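Local coordinates for protein oxalate--CoA ligase (Arabidopsis thaliana, PDB 5IE2) that belongs to the ANL superfamily of AMP-binding enzymes and binds adenosine-5'-triphosphate, at residues His214-Ala220 and Met314-His319; Leu320-Pro325 and Val337-Gln343; Gln343-Leu348 and Lys360-Arg366. All blocks are in the same frame, centred on the assembly; numbering follows the deposited sequence.

Contact 1 (His214-Ala220 and Met314-His319); sequences HVHGLLA and MTEATH. With ATP (adenosine-5'-triphosphate), chain C; ACY (acetic acid), chain E.
The rings of His216 and His319 bring the first turn of helix 215-227 onto the loop after strand 308-314. Their planes lie 28° apart but are offset so that the rings barely overlap, with centroids 4.9 Å apart; the closest side-chain approach is His319 CE1 to His216 CG at 3.5 Å. There is also a CH-pi contact: His216 CA sits over one face of the His319 ring, 3.7 Å from its centroid. Apolar packing extends this patch. Val215 meets His319 through CB on CB, Ala220 CB reaches the NE2 side of that ring, and Leu219 CG lies 3.9 Å from Thr318 CG2.

No hydrogen bond runs directly between the segments, but polar bridges do. One water accepts from Val215 N and also bonds Thr315 OG1. Acetic acid, probably from the crystallisation liquor, accepts a hydrogen bond from His319 ND1 at OXT, 2.7 Å away. The α-phosphate of ATP is held from both segments: His214 NE2 donates to O2A at 3.0 Å, nearly straight at 168°, while Thr315 N donates to O1A at 2.9 Å. His214 is also the N-cap, its ND1 accepting from His216 N. With CG anti to the backbone N (chi1 176°), the one ring serves helix start and phosphate on its two nitrogens.

Beyond the segments, His216 is anchored to Thr258 and Ser289, and His319 NE2 to Arg286. The contact contributes His214, Met314 and Thr315 to the ATP pocket, with donors from both segments probably stabilising the negative phosphate.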
loop_
_atom_site.group_PDB
_atom_site.type_symbol
_atom_site.label_atom_id
_atom_site.label_comp_id
_atom_site.label_asym_id
_atom_site.label_seq_id
_atom_site.Cartn_x
_atom_site.Cartn_y
_atom_site.Cartn_z
ATOM N N HIS A 214 0.078 4.799 3.886
ATOM C CA HIS A 214 -0.032 4.458 2.427
ATOM C C HIS A 214 -1.223 3.480 2.291
ATOM O O HIS A 214 -1.555 2.770 3.271
ATOM C CB HIS A 214 1.295 3.852 1.894
ATOM C CG HIS A 214 1.246 3.390 0.459
ATOM N ND1 HIS A 214 0.712 2.166 0.068
ATOM C CD2 HIS A 214 1.642 4.007 -0.688
ATOM C CE1 HIS A 214 0.767 2.063 -1.251
ATOM N NE2 HIS A 214 1.338 3.159 -1.736
ATOM N N VAL A 215 -1.902 3.449 1.142
ATOM C CA VAL A 215 -3.137 2.636 1.034
ATOM C C VAL A 215 -2.942 1.150 1.121
ATOM O O VAL A 215 -3.905 0.467 1.374
ATOM C CB VAL A 215 -3.915 2.813 -0.315
ATOM C CG1 VAL A 215 -4.718 4.091 -0.334
ATOM C CG2 VAL A 215 -2.947 2.711 -1.482
ATOM N N HIS A 216 -1.743 0.609 0.854
ATOM C CA HIS A 216 -1.610 -0.863 0.896
ATOM C C HIS A 216 -1.831 -1.361 2.350
ATOM O O HIS A 216 -2.732 -2.180 2.628
ATOM C CB HIS A 216 -0.235 -1.284 0.347
ATOM C CG HIS A 216 0.029 -2.773 0.336
ATOM N ND1 HIS A 216 1.087 -3.322 -0.365
ATOM C CD2 HIS A 216 -0.536 -3.798 1.021
ATOM C CE1 HIS A 216 1.117 -4.631 -0.162
ATOM N NE2 HIS A 216 0.161 -4.941 0.696
ATOM N N GLY A 217 -1.010 -0.892 3.281
ATOM C CA GLY A 217 -1.201 -1.338 4.668
ATOM C C GLY A 217 -2.538 -0.876 5.216
ATOM O O GLY A 217 -3.223 -1.623 5.937
ATOM N N LEU A 218 -2.949 0.348 4.874
ATOM C CA LEU A 218 -4.213 0.878 5.405
ATOM C C LEU A 218 -5.439 0.096 4.921
ATOM O O LEU A 218 -6.261 -0.319 5.738
ATOM C CB LEU A 218 -4.375 2.343 5.003
ATOM C CG LEU A 218 -5.551 3.143 5.510
ATOM C CD1 LEU A 218 -5.473 3.146 7.054
ATOM C CD2 LEU A 218 -5.474 4.589 4.972
ATOM N N LEU A 219 -5.600 -0.059 3.591
ATOM C CA LEU A 219 -6.805 -0.737 3.046
ATOM C C LEU A 219 -6.776 -2.241 3.207
ATOM O O LEU A 219 -7.770 -2.856 3.595
ATOM C CB LEU A 219 -7.012 -0.430 1.522
ATOM C CG LEU A 219 -7.928 0.759 1.260
ATOM C CD1 LEU A 219 -9.411 0.435 1.651
ATOM C CD2 LEU A 219 -7.421 2.063 1.992
ATOM N N ALA A 220 -5.662 -2.884 2.871
ATOM C CA ALA A 220 -5.655 -4.347 2.877
ATOM C C ALA A 220 -5.394 -4.897 4.252
ATOM O O ALA A 220 -6.145 -5.744 4.736
ATOM C CB ALA A 220 -4.579 -4.902 1.872
ATOM N N MET A 314 -3.286 0.746 -6.686
ATOM C CA MET A 314 -2.742 2.105 -6.744
ATOM C C MET A 314 -3.603 3.024 -5.904
ATOM O O MET A 314 -4.765 2.729 -5.601
ATOM C CB MET A 314 -2.647 2.585 -8.215
ATOM C CG MET A 314 -4.012 2.866 -8.890
ATOM S SD MET A 314 -3.769 3.098 -10.681
ATOM C CE MET A 314 -2.515 4.389 -10.808
ATOM N N THR A 315 -3.030 4.151 -5.496
ATOM C CA THR A 315 -3.734 5.054 -4.615
ATOM C C THR A 315 -5.066 5.503 -5.244
ATOM O O THR A 315 -6.046 5.608 -4.550
ATOM C CB THR A 315 -2.857 6.313 -4.317
ATOM O OG1 THR A 315 -1.629 5.886 -3.732
ATOM C CG2 THR A 315 -3.543 7.241 -3.341
ATOM N N GLU A 316 -5.053 5.798 -6.536
ATOM C CA GLU A 316 -6.272 6.299 -7.214
ATOM C C GLU A 316 -7.433 5.298 -7.304
ATOM O O GLU A 316 -8.588 5.681 -7.561
ATOM C CB GLU A 316 -5.938 6.747 -8.645
ATOM C CG GLU A 316 -5.097 7.991 -8.758
ATOM C CD GLU A 316 -3.585 7.648 -8.855
ATOM O OE1 GLU A 316 -3.154 6.648 -8.242
ATOM O OE2 GLU A 316 -2.860 8.392 -9.565
ATOM N N ALA A 317 -7.113 4.024 -7.121
ATOM C CA ALA A 317 -8.109 2.933 -7.121
ATOM C C ALA A 317 -8.487 2.558 -5.679
ATOM O O ALA A 317 -9.060 1.504 -5.464
ATOM C CB ALA A 317 -7.491 1.677 -7.865
ATOM N N THR A 318 -8.108 3.386 -4.696
ATOM C CA THR A 318 -8.266 3.010 -3.263
ATOM C C THR A 318 -7.622 1.594 -3.076
ATOM O O THR A 318 -8.213 0.680 -2.503
ATOM C CB THR A 318 -9.770 3.058 -2.801
ATOM O OG1 THR A 318 -10.290 4.309 -3.249
ATOM C CG2 THR A 318 -9.899 3.049 -1.251
ATOM N N HIS A 319 -6.406 1.470 -3.574
ATOM C CA HIS A 319 -5.620 0.223 -3.518
ATOM C C HIS A 319 -6.088 -0.784 -4.611
ATOM O O HIS A 319 -5.835 -0.564 -5.798
ATOM C CB HIS A 319 -5.646 -0.392 -2.075
ATOM C CG HIS A 319 -4.626 -1.486 -1.872
ATOM N ND1 HIS A 319 -3.289 -1.339 -2.191
ATOM C CD2 HIS A 319 -4.769 -2.767 -1.418
ATOM C CE1 HIS A 319 -2.655 -2.483 -1.945
ATOM N NE2 HIS A 319 -3.527 -3.365 -1.477
HETATM P PG ATP C . 3.219 8.358 -8.594
HETATM O O1G ATP C . 4.050 8.205 -9.868
HETATM O O2G ATP C . 3.475 9.634 -7.874
HETATM O O3G ATP C . 1.733 8.146 -8.874
HETATM P PB ATP C . 3.227 5.626 -7.661
HETATM O O1B ATP C . 4.329 4.719 -7.158
HETATM O O2B ATP C . 2.628 5.428 -9.007
HETATM O O3B ATP C . 3.670 7.201 -7.535
HETATM P PA ATP C . 1.272 4.294 -5.892
HETATM O O1A ATP C . -0.213 4.583 -6.066
HETATM O O2A ATP C . 1.830 4.104 -4.536
HETATM O O3A ATP C . 2.061 5.555 -6.517
HETATM O "O5'" ATP C . 1.672 3.090 -6.870
HETATM C "C5'" ATP C . 0.773 2.490 -7.835
HETATM C "C4'" ATP C . 1.661 1.943 -8.966
HETATM O "O4'" ATP C . 2.426 0.830 -8.464
HETATM C "C3'" ATP C . 0.866 1.306 -10.063
HETATM O "O3'" ATP C . 0.395 2.310 -10.960
HETATM C "C2'" ATP C . 1.869 0.377 -10.715
HETATM O "O2'" ATP C . 2.787 1.154 -11.500
HETATM C "C1'" ATP C . 2.647 -0.088 -9.518
HETATM N N9 ATP C . 2.213 -1.423 -9.040
HETATM C C8 ATP C . 1.326 -1.720 -8.082
HETATM N N7 ATP C . 1.249 -3.079 -7.943
HETATM C C5 ATP C . 2.140 -3.622 -8.836
HETATM C C6 ATP C . 2.574 -4.993 -9.192
HETATM N N6 ATP C . 2.063 -6.073 -8.512
HETATM N N1 ATP C . 3.518 -5.101 -10.155
HETATM C C2 ATP C . 4.048 -4.024 -10.781
HETATM N N3 ATP C . 3.695 -2.741 -10.513
HETATM C C4 ATP C . 2.758 -2.524 -9.546
HETATM C C ACY E . -0.675 0.068 -3.728
HETATM O O ACY E . -0.272 -1.058 -3.256
HETATM O OXT ACY E . -1.870 0.483 -3.661
HETATM C CH3 ACY E . 0.319 0.933 -4.456
HETATM O O HOH W 1 -1.049 5.574 -0.854
#

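Contact 2 (Leu320-Pro325 and Val337-Gln343); sequences LMSSNP and VGKPVGQ
Ser323 and Lys339 face each other as an antiparallel hydrogen-bonded pair, Ser323 N to Lys339 O and Lys339 N to Ser323 O both at 3.0 Å, next to the non-hydrogen-bonded pair Ser322 and Pro340. Past the proline the ladder picks up again where Val341 N donates to Met321 O at 3.0 Å. Ser322 OG adds a side-chain bond to Val337 O, 2.8 Å long; the hydroxyl comes from above the carbonyl plane, 51° out of it, and Val337 CG2 packs against it. The chi1 of Ser322, 70°, which sets OG between the backbone N and the carbonyl carbon, swings the hydroxyl to that oxygen.

Strand 339-340 forms an edge of the mixed five-stranded sheet, with 319-323 as its inner neighbour. On the far side of that neighbour Met321 and Ser322 both face Tyr312, a classic beta bulge, and the chain turns a corner at Met321.

At this corner the amide of Gln343 acts as a clamp. NE2 gives to Leu320 O at 3.0 Å and to Val341 O, also at 3.0 Å, the second acceptor lying in the amide plane, while OE1 accepts from Asn369; these partners fix which way round the amide sits. Leu320 CD2 packs on Val341 CB at 4.0 Å, against helix 184-198, where Leu320 touches Ile194 and Val341 touches Asn193 and Val197. Gly338 passes tightly along Asn324, whose amide is held by Lys333 N, Ser336 O and Glu310 O. Ser323 OG donates to Asn324 O and is also bonded to Tyr198. Val337, at the other end, belongs to the ATP pocket and touches the nucleotide.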
loop_
_atom_site.group_PDB
_atom_site.type_symbol
_atom_site.label_atom_id
_atom_site.label_comp_id
_atom_site.label_asym_id
_atom_site.label_seq_id
_atom_site.Cartn_x
_atom_site.Cartn_y
_atom_site.Cartn_z
ATOM N N LEU A 320 -6.739 -1.883 -4.231
ATOM C CA LEU A 320 -6.844 -3.061 -5.100
ATOM C C LEU A 320 -7.525 -2.805 -6.483
ATOM O O LEU A 320 -8.657 -2.258 -6.552
ATOM C CB LEU A 320 -7.640 -4.147 -4.352
ATOM C CG LEU A 320 -7.885 -5.437 -5.161
ATOM C CD1 LEU A 320 -6.588 -6.143 -5.384
ATOM C CD2 LEU A 320 -8.876 -6.312 -4.352
ATOM N N MET A 321 -6.844 -3.235 -7.540
ATOM C CA MET A 321 -7.439 -3.327 -8.870
ATOM C C MET A 321 -7.597 -4.806 -9.294
ATOM O O MET A 321 -8.709 -5.251 -9.649
ATOM C CB MET A 321 -6.575 -2.574 -9.897
ATOM C CG MET A 321 -6.667 -1.038 -9.665
ATOM S SD MET A 321 -5.573 -0.154 -10.815
ATOM C CE MET A 321 -3.953 -0.461 -10.031
ATOM N N SER A 322 -6.494 -5.560 -9.245
ATOM C CA SER A 322 -6.581 -6.965 -9.655
ATOM C C SER A 322 -5.814 -7.852 -8.690
ATOM O O SER A 322 -4.873 -7.414 -8.008
ATOM C CB SER A 322 -6.049 -7.202 -11.115
ATOM O OG SER A 322 -4.621 -7.039 -11.191
ATOM N N SER A 323 -6.190 -9.116 -8.664
ATOM C CA SER A 323 -5.421 -10.079 -7.864
ATOM C C SER A 323 -5.471 -11.490 -8.406
ATOM O O SER A 323 -6.471 -11.911 -8.987
ATOM C CB SER A 323 -5.947 -10.114 -6.427
ATOM O OG SER A 323 -5.104 -10.946 -5.623
ATOM N N ASN A 324 -4.400 -12.250 -8.169
ATOM C CA ASN A 324 -4.506 -13.683 -8.297
ATOM C C ASN A 324 -5.490 -14.172 -7.248
ATOM O O ASN A 324 -5.573 -13.606 -6.146
ATOM C CB ASN A 324 -3.123 -14.350 -8.116
ATOM C CG ASN A 324 -2.234 -14.143 -9.322
ATOM O OD1 ASN A 324 -2.308 -14.896 -10.293
ATOM N ND2 ASN A 324 -1.383 -13.109 -9.273
ATOM N N PRO A 325 -6.265 -15.195 -7.586
ATOM C CA PRO A 325 -7.317 -15.741 -6.721
ATOM C C PRO A 325 -6.736 -16.728 -5.723
ATOM O O PRO A 325 -5.573 -17.171 -5.887
ATOM C CB PRO A 325 -8.247 -16.452 -7.722
ATOM C CG PRO A 325 -7.224 -17.009 -8.739
ATOM C CD PRO A 325 -6.183 -15.896 -8.877
ATOM N N VAL A 337 -0.512 -10.365 -12.247
ATOM C CA VAL A 337 -1.240 -9.803 -11.132
ATOM C C VAL A 337 -2.744 -10.189 -11.165
ATOM O O VAL A 337 -3.599 -9.542 -10.518
ATOM C CB VAL A 337 -1.054 -8.257 -11.055
ATOM C CG1 VAL A 337 0.377 -7.924 -10.747
ATOM C CG2 VAL A 337 -1.414 -7.584 -12.374
ATOM N N GLY A 338 -3.062 -11.269 -11.872
ATOM C CA GLY A 338 -4.371 -11.875 -11.753
ATOM C C GLY A 338 -5.504 -11.124 -12.428
ATOM O O GLY A 338 -5.308 -10.436 -13.412
ATOM N N LYS A 339 -6.694 -11.217 -11.848
ATOM C CA LYS A 339 -7.926 -10.771 -12.535
ATOM C C LYS A 339 -8.535 -9.593 -11.814
ATOM O O LYS A 339 -8.428 -9.496 -10.614
ATOM C CB LYS A 339 -8.949 -11.927 -12.600
ATOM C CG LYS A 339 -8.409 -13.120 -13.379
ATOM C CD LYS A 339 -9.515 -14.149 -13.635
ATOM C CE LYS A 339 -9.935 -14.851 -12.370
ATOM N NZ LYS A 339 -8.973 -15.935 -12.070
ATOM N N PRO A 340 -9.242 -8.712 -12.541
ATOM C CA PRO A 340 -9.918 -7.551 -11.936
ATOM C C PRO A 340 -10.845 -7.976 -10.801
ATOM O O PRO A 340 -11.518 -9.014 -10.967
ATOM C CB PRO A 340 -10.771 -6.991 -13.100
ATOM C CG PRO A 340 -10.159 -7.510 -14.317
ATOM C CD PRO A 340 -9.449 -8.803 -13.998
ATOM N N VAL A 341 -10.933 -7.205 -9.712
ATOM C CA VAL A 341 -11.827 -7.582 -8.612
ATOM C C VAL A 341 -12.828 -6.436 -8.407
ATOM O O VAL A 341 -12.435 -5.364 -8.001
ATOM C CB VAL A 341 -11.052 -7.850 -7.299
ATOM C CG1 VAL A 341 -12.028 -8.234 -6.097
ATOM C CG2 VAL A 341 -10.013 -8.948 -7.498
ATOM N N GLY A 342 -14.107 -6.680 -8.707
ATOM C CA GLY A 342 -15.160 -5.731 -8.381
ATOM C C GLY A 342 -15.143 -4.428 -9.175
ATOM O O GLY A 342 -15.718 -3.451 -8.745
ATOM N N GLN A 343 -14.448 -4.418 -10.311
ATOM C CA GLN A 343 -14.357 -3.252 -11.164
ATOM C C GLN A 343 -14.050 -3.682 -12.558
ATOM O O GLN A 343 -13.600 -4.806 -12.784
ATOM C CB GLN A 343 -13.295 -2.281 -10.676
ATOM C CG GLN A 343 -11.878 -2.945 -10.626
ATOM C CD GLN A 343 -10.974 -2.243 -9.603
ATOM O OE1 GLN A 343 -10.339 -1.240 -9.922
ATOM N NE2 GLN A 343 -10.942 -2.757 -8.367
#

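Contact 3 (Gln343-Leu348 and Lys360-Arg366); sequences QEMAIL and KGEVCIR
Cys364 O is gripped twice from the opposite strand: Ala346 N donates to it at 2.9 Å, in the carbonyl plane, and Met345 CA makes a CA-H...O contact with it at 3.2 Å. Cys364 N returns a bond to Ala346 O, also 2.9 Å, and reciprocal pairs join Glu344 to Arg366 and Leu348 to Glu362. Six backbone bonds therefore zip strands 344-348 and 361-366 into an antiparallel ladder, with their axes closest at 4.3 Å.

One face carries Met345, Ile347, Val363 and Ile365. Val363 is the shared post: CG1 meets Met345 CG at 3.7 Å and CG2 meets Ile347 CD1 at 3.7 Å. Placing CG1 anti to the backbone N (chi1 -178°) sends its two methyls to these different neighbours. The fit is snug at Gly361, whose CA is only 3.4 Å from Ile347 CG2.

The other face carries Glu344, Ala346, Leu348, Glu362, Cys364 and Arg366. Leu348 CD2 rests on Cys364 SG at 3.5 Å. At the far end Glu344 and Arg366 lie alongside, pointing the same way, in a salt bridge whose carboxylate oxygen is less surely placed. Glu362 turns instead to Gly393 N and His391 ND1, while Arg366 NH2 gives to Phe387 O.

In the surrounding antiparallel sheet, 361-366 also pairs with strands 389-392 and 394-398. Trp389 and His391 touch the face of Ala346 and Cys364; the Met345 and Val363 face packs on Leu404 of strand 404-409, and Met345 and Ile365 reach Met321 of strand 319-323.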
loop_
_atom_site.group_PDB
_atom_site.type_symbol
_atom_site.label_atom_id
_atom_site.label_comp_id
_atom_site.label_asym_id
_atom_site.label_seq_id
_atom_site.Cartn_x
_atom_site.Cartn_y
_atom_site.Cartn_z
ATOM N N GLN A 343 -14.448 -4.418 -10.311
ATOM C CA GLN A 343 -14.357 -3.252 -11.164
ATOM C C GLN A 343 -14.050 -3.682 -12.558
ATOM O O GLN A 343 -13.600 -4.806 -12.784
ATOM C CB GLN A 343 -13.295 -2.281 -10.676
ATOM C CG GLN A 343 -11.878 -2.945 -10.626
ATOM C CD GLN A 343 -10.974 -2.243 -9.603
ATOM O OE1 GLN A 343 -10.339 -1.240 -9.922
ATOM N NE2 GLN A 343 -10.942 -2.757 -8.367
ATOM N N GLU A 344 -14.335 -2.795 -13.517
ATOM C CA GLU A 344 -13.983 -3.032 -14.897
ATOM C C GLU A 344 -12.564 -2.663 -15.196
ATOM O O GLU A 344 -12.026 -1.710 -14.641
ATOM C CB GLU A 344 -14.898 -2.215 -15.817
ATOM C CG GLU A 344 -16.347 -2.608 -15.687
ATOM C CD GLU A 344 -17.235 -1.734 -16.561
ATOM O OE1 GLU A 344 -17.287 -2.019 -17.759
ATOM O OE2 GLU A 344 -17.856 -0.800 -16.026
ATOM N N MET A 345 -11.985 -3.394 -16.124
ATOM C CA MET A 345 -10.614 -3.122 -16.513
ATOM C C MET A 345 -10.468 -3.432 -18.006
ATOM O O MET A 345 -11.014 -4.429 -18.511
ATOM C CB MET A 345 -9.658 -3.984 -15.690
ATOM C CG MET A 345 -8.235 -3.681 -15.994
ATOM S SD MET A 345 -7.183 -4.764 -14.960
ATOM C CE MET A 345 -7.862 -4.411 -13.277
ATOM N N ALA A 346 -9.734 -2.596 -18.726
ATOM C CA ALA A 346 -9.593 -2.790 -20.161
ATOM C C ALA A 346 -8.204 -2.361 -20.590
ATOM O O ALA A 346 -7.591 -1.560 -19.919
ATOM C CB ALA A 346 -10.612 -2.000 -20.865
ATOM N N ILE A 347 -7.713 -2.882 -21.713
ATOM C CA ILE A 347 -6.385 -2.526 -22.213
ATOM C C ILE A 347 -6.610 -1.701 -23.474
ATOM O O ILE A 347 -7.231 -2.188 -24.415
ATOM C CB ILE A 347 -5.567 -3.801 -22.558
ATOM C CG1 ILE A 347 -5.414 -4.723 -21.351
ATOM C CG2 ILE A 347 -4.227 -3.449 -23.189
ATOM C CD1 ILE A 347 -4.501 -4.108 -20.252
ATOM N N LEU A 348 -6.158 -0.450 -23.494
ATOM C CA LEU A 348 -6.486 0.445 -24.626
ATOM C C LEU A 348 -5.240 0.891 -25.388
ATOM O O LEU A 348 -4.229 1.177 -24.745
ATOM C CB LEU A 348 -7.171 1.675 -24.072
ATOM C CG LEU A 348 -8.694 1.743 -23.947
ATOM C CD1 LEU A 348 -9.369 0.459 -23.532
ATOM C CD2 LEU A 348 -9.013 2.860 -23.008
ATOM N N LYS A 360 -0.581 -5.546 -26.016
ATOM C CA LYS A 360 -0.271 -4.590 -24.960
ATOM C C LYS A 360 -1.006 -3.288 -25.179
ATOM O O LYS A 360 -1.354 -2.944 -26.320
ATOM C CB LYS A 360 1.229 -4.342 -24.914
ATOM C CG LYS A 360 2.026 -5.622 -24.638
ATOM C CD LYS A 360 3.536 -5.392 -24.771
ATOM C CE LYS A 360 4.349 -6.690 -24.595
ATOM N NZ LYS A 360 4.025 -7.763 -25.605
ATOM N N GLY A 361 -1.212 -2.564 -24.092
ATOM C CA GLY A 361 -1.809 -1.238 -24.115
ATOM C C GLY A 361 -1.892 -0.700 -22.694
ATOM O O GLY A 361 -1.386 -1.316 -21.731
ATOM N N GLU A 362 -2.526 0.455 -22.525
ATOM C CA GLU A 362 -2.604 1.030 -21.201
ATOM C C GLU A 362 -3.756 0.399 -20.418
ATOM O O GLU A 362 -4.866 0.274 -20.941
ATOM C CB GLU A 362 -2.793 2.558 -21.276
ATOM C CG GLU A 362 -2.813 3.240 -19.882
ATOM C CD GLU A 362 -2.927 4.754 -20.002
ATOM O OE1 GLU A 362 -3.257 5.265 -21.122
ATOM O OE2 GLU A 362 -2.689 5.435 -18.993
ATOM N N VAL A 363 -3.493 0.050 -19.169
ATOM C CA VAL A 363 -4.552 -0.464 -18.310
ATOM C C VAL A 363 -5.464 0.695 -17.904
ATOM O O VAL A 363 -4.958 1.706 -17.396
ATOM C CB VAL A 363 -3.948 -1.131 -17.044
ATOM C CG1 VAL A 363 -5.059 -1.709 -16.188
ATOM C CG2 VAL A 363 -2.948 -2.219 -17.457
ATOM N N CYS A 364 -6.779 0.570 -18.149
ATOM C CA CYS A 364 -7.780 1.550 -17.685
ATOM C C CYS A 364 -8.803 0.837 -16.801
ATOM O O CYS A 364 -9.142 -0.315 -17.073
ATOM C CB CYS A 364 -8.520 2.210 -18.870
ATOM S SG CYS A 364 -7.275 3.003 -19.979
ATOM N N ILE A 365 -9.288 1.535 -15.778
ATOM C CA ILE A 365 -10.205 0.930 -14.818
ATOM C C ILE A 365 -11.460 1.771 -14.649
ATOM O O ILE A 365 -11.478 2.966 -14.921
ATOM C CB ILE A 365 -9.542 0.746 -13.432
ATOM C CG1 ILE A 365 -9.166 2.103 -12.823
ATOM C CG2 ILE A 365 -8.274 -0.131 -13.637
ATOM C CD1 ILE A 365 -8.479 1.974 -11.378
ATOM N N ARG A 366 -12.505 1.120 -14.160
ATOM C CA ARG A 366 -13.712 1.847 -13.856
ATOM C C ARG A 366 -14.443 1.153 -12.754
ATOM O O ARG A 366 -14.783 -0.029 -12.881
ATOM C CB ARG A 366 -14.595 1.943 -15.083
ATOM C CG ARG A 366 -15.935 2.610 -14.711
ATOM C CD ARG A 366 -17.009 1.804 -15.524
ATOM N NE ARG A 366 -17.369 2.604 -16.594
ATOM C CZ ARG A 366 -18.140 2.367 -17.675
ATOM N NH1 ARG A 366 -18.704 1.204 -18.063
ATOM N NH2 ARG A 366 -18.297 3.434 -18.426
#

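From the N terminus, the chain meets contact 1 first: it closes a long loop of 93 residues, mostly helices and strands, bringing the start of helix 215-227 to the turn after strand 308-314. Residue 320 follows directly, so contact 2 opens as contact 1 ends and closes a loop of 11 residues. Contact 3 then starts on Gln343, which it shares with contact 2, and closes another loop of 11. The three run in series, with no nesting or crossing. Packing joins them: Met321 touches both Met314 and Ile365, and Ala317 lies on Ile365. The five-stranded mixed sheet is thereby tied to the ATP pocket and to the antiparallel sheet.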